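Local coordinates for protein gamma-glutamyltranspeptidase (Ggt) (Helicobacter pylori 26695, PDB 5BPK) that probably transfers or hydrolyses the gamma-glutamyl group of glutathione and related compounds, acting as an N-terminal nucleophile hydrolase, at residues B[85-91]-B[163-169]. Residue numbers count along the deposited sequence, not the author numbering.
With EDO (1,2-ethanediol), chain P.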
loop_
_atom_site.group_PDB
_atom_site.type_symbol
_atom_site.label_atom_id
_atom_site.label_comp_id
_atom_site.label_asym_id
_atom_site.label_seq_id
_atom_site.Cartn_x
_atom_site.Cartn_y
_atom_site.Cartn_z
ATOM N N VAL B 85 -10.434 -8.930 -16.629
ATOM C CA VAL B 85 -10.103 -7.735 -15.853
ATOM C C VAL B 85 -11.190 -6.685 -16.035
ATOM O O VAL B 85 -11.564 -6.347 -17.175
ATOM C CB VAL B 85 -8.726 -7.164 -16.264
ATOM C CG1 VAL B 85 -8.428 -5.842 -15.545
ATOM C CG2 VAL B 85 -7.627 -8.190 -15.977
ATOM N N PHE B 86 -11.704 -6.202 -14.907
ATOM C CA PHE B 86 -12.698 -5.130 -14.862
ATOM C C PHE B 86 -12.128 -3.889 -14.159
ATOM O O PHE B 86 -12.228 -2.779 -14.685
ATOM C CB PHE B 86 -13.980 -5.637 -14.177
ATOM C CG PHE B 86 -15.055 -4.590 -14.019
ATOM C CD1 PHE B 86 -15.642 -4.003 -15.128
ATOM C CD2 PHE B 86 -15.510 -4.220 -12.755
ATOM C CE1 PHE B 86 -16.651 -3.051 -14.986
ATOM C CE2 PHE B 86 -16.508 -3.267 -12.599
ATOM C CZ PHE B 86 -17.081 -2.679 -13.721
ATOM N N LEU B 87 -11.555 -4.076 -12.968
ATOM C CA LEU B 87 -10.885 -2.992 -12.242
ATOM C C LEU B 87 -9.512 -3.403 -11.730
ATOM O O LEU B 87 -9.313 -4.544 -11.321
ATOM C CB LEU B 87 -11.721 -2.536 -11.040
ATOM C CG LEU B 87 -13.120 -1.972 -11.314
ATOM C CD1 LEU B 87 -13.933 -1.845 -10.013
ATOM C CD2 LEU B 87 -13.026 -0.616 -12.035
ATOM N N VAL B 88 -8.573 -2.458 -11.760
ATOM C CA VAL B 88 -7.275 -2.584 -11.106
ATOM C C VAL B 88 -7.177 -1.390 -10.164
ATOM O O VAL B 88 -7.253 -0.237 -10.596
ATOM C CB VAL B 88 -6.114 -2.595 -12.121
ATOM C CG1 VAL B 88 -4.794 -3.019 -11.437
ATOM C CG2 VAL B 88 -6.448 -3.510 -13.299
ATOM N N VAL B 89 -7.060 -1.656 -8.870
ATOM C CA VAL B 89 -7.203 -0.600 -7.883
ATOM C C VAL B 89 -6.350 -0.846 -6.637
ATOM O O VAL B 89 -6.044 -1.976 -6.283
ATOM C CB VAL B 89 -8.695 -0.417 -7.526
ATOM C CG1 VAL B 89 -9.244 -1.668 -6.890
ATOM C CG2 VAL B 89 -8.925 0.817 -6.664
ATOM N N GLY B 90 -5.961 0.243 -5.994
ATOM C CA GLY B 90 -5.211 0.201 -4.748
ATOM C C GLY B 90 -4.914 1.615 -4.294
ATOM O O GLY B 90 -5.216 2.579 -5.012
ATOM N N SER B 91 -4.340 1.736 -3.097
ATOM C CA SER B 91 -4.052 3.026 -2.495
ATOM C C SER B 91 -3.081 2.901 -1.343
ATOM O O SER B 91 -3.009 1.841 -0.712
ATOM C CB SER B 91 -5.346 3.635 -1.933
ATOM O OG SER B 91 -5.145 4.932 -1.398
ATOM N N ASP B 163 -4.645 7.802 -2.127
ATOM C CA ASP B 163 -4.120 8.251 -3.417
ATOM C C ASP B 163 -4.240 7.074 -4.385
ATOM O O ASP B 163 -3.314 6.300 -4.591
ATOM C CB ASP B 163 -2.680 8.750 -3.282
ATOM C CG ASP B 163 -2.088 9.210 -4.606
ATOM O OD1 ASP B 163 -2.842 9.336 -5.593
ATOM O OD2 ASP B 163 -0.865 9.421 -4.660
ATOM N N VAL B 164 -5.434 6.931 -4.931
ATOM C CA VAL B 164 -5.788 5.808 -5.769
ATOM C C VAL B 164 -5.375 6.034 -7.219
ATOM O O VAL B 164 -5.676 7.065 -7.809
ATOM C CB VAL B 164 -7.306 5.562 -5.725
ATOM C CG1 VAL B 164 -7.709 4.414 -6.684
ATOM C CG2 VAL B 164 -7.772 5.284 -4.292
ATOM N N ASN B 165 -4.663 5.057 -7.770
ATOM C CA ASN B 165 -4.421 4.970 -9.190
ATOM C C ASN B 165 -5.140 3.717 -9.650
ATOM O O ASN B 165 -4.833 2.617 -9.184
ATOM C CB ASN B 165 -2.924 4.938 -9.465
ATOM C CG ASN B 165 -2.262 6.219 -9.047
ATOM O OD1 ASN B 165 -2.626 7.291 -9.542
ATOM N ND2 ASN B 165 -1.316 6.137 -8.112
ATOM N N ALA B 166 -6.125 3.895 -10.521
ATOM C CA ALA B 166 -7.038 2.825 -10.869
ATOM C C ALA B 166 -7.319 2.763 -12.372
ATOM O O ALA B 166 -7.251 3.777 -13.079
ATOM C CB ALA B 166 -8.330 2.966 -10.080
ATOM N N ILE B 167 -7.621 1.555 -12.839
ATOM C CA ILE B 167 -7.954 1.288 -14.237
ATOM C C ILE B 167 -9.250 0.505 -14.300
ATOM O O ILE B 167 -9.468 -0.404 -13.488
ATOM C CB ILE B 167 -6.852 0.469 -14.957
ATOM C CG1 ILE B 167 -5.525 1.218 -14.972
ATOM C CG2 ILE B 167 -7.283 0.110 -16.378
ATOM C CD1 ILE B 167 -4.309 0.339 -15.347
ATOM N N GLN B 168 -10.127 0.903 -15.225
ATOM C CA GLN B 168 -11.290 0.118 -15.582
ATOM C C GLN B 168 -11.135 -0.345 -17.028
ATOM O O GLN B 168 -10.751 0.435 -17.910
ATOM C CB GLN B 168 -12.581 0.921 -15.398
ATOM C CG GLN B 168 -13.855 0.153 -15.709
ATOM C CD GLN B 168 -15.105 0.996 -15.578
ATOM O OE1 GLN B 168 -15.184 2.096 -16.125
ATOM N NE2 GLN B 168 -16.097 0.478 -14.876
ATOM N N VAL B 169 -11.462 -1.614 -17.268
ATOM C CA VAL B 169 -11.345 -2.199 -18.601
ATOM C C VAL B 169 -12.729 -2.669 -19.046
ATOM O O VAL B 169 -13.422 -3.393 -18.316
ATOM C CB VAL B 169 -10.350 -3.367 -18.638
ATOM C CG1 VAL B 169 -10.204 -3.900 -20.048
ATOM C CG2 VAL B 169 -8.999 -2.931 -18.098
HETATM C C1 EDO P . -8.298 -10.634 -18.357
HETATM O O1 EDO P . -8.992 -9.678 -19.190
HETATM C C2 EDO P . -7.803 -11.830 -19.161
HETATM O O2 EDO P . -8.122 -13.081 -18.520
#
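Two central strands of a four-stranded antiparallel sheet, 84-89 and 166-171, pair here in the buried interior, their short axes 4.6 Å apart and 177° from parallel. Val-88 and Ile-167 form the hydrogen-bonded pair: Val-88 N donates to Ile-167 O (2.8 Å) and Ile-167 N to Val-88 O (2.9 Å). Val-169 N adds a bond to Phe-86 O (2.9 Å). Beta-branched Val-88 and Ile-167 suit extended backbone and pack side by side, facing strand 13-19 and Leu-39 of the other chain respectively. On the reverse face, Leu-87 CD2 lies 3.7 Å from Gln-168 CB, and Val-89 CG2 meets Val-164 CG1 at 3.8 Å; helix 96-109 packs against Phe-86, Gln-168 and Val-164. Phe-86 and Leu-87 together oppose Val-79 in a classic beta bulge, which lets both side chains approach this helical side. Past the last backbone hydrogen bonds the chains stay side by side, and compact Ser-91 accepts a hydrogen bond at OG from Asp-163 N (3.0 Å). Ser-91 lies about 7 Å, from its side chain, to the bound dihydrooxazole amino acid, and leads directly into pocket residues Pro-92, Gly-93 and Gly-94. A helix-backed sheet facing a second sheet is characteristic of the layered Ntn-hydrolase fold.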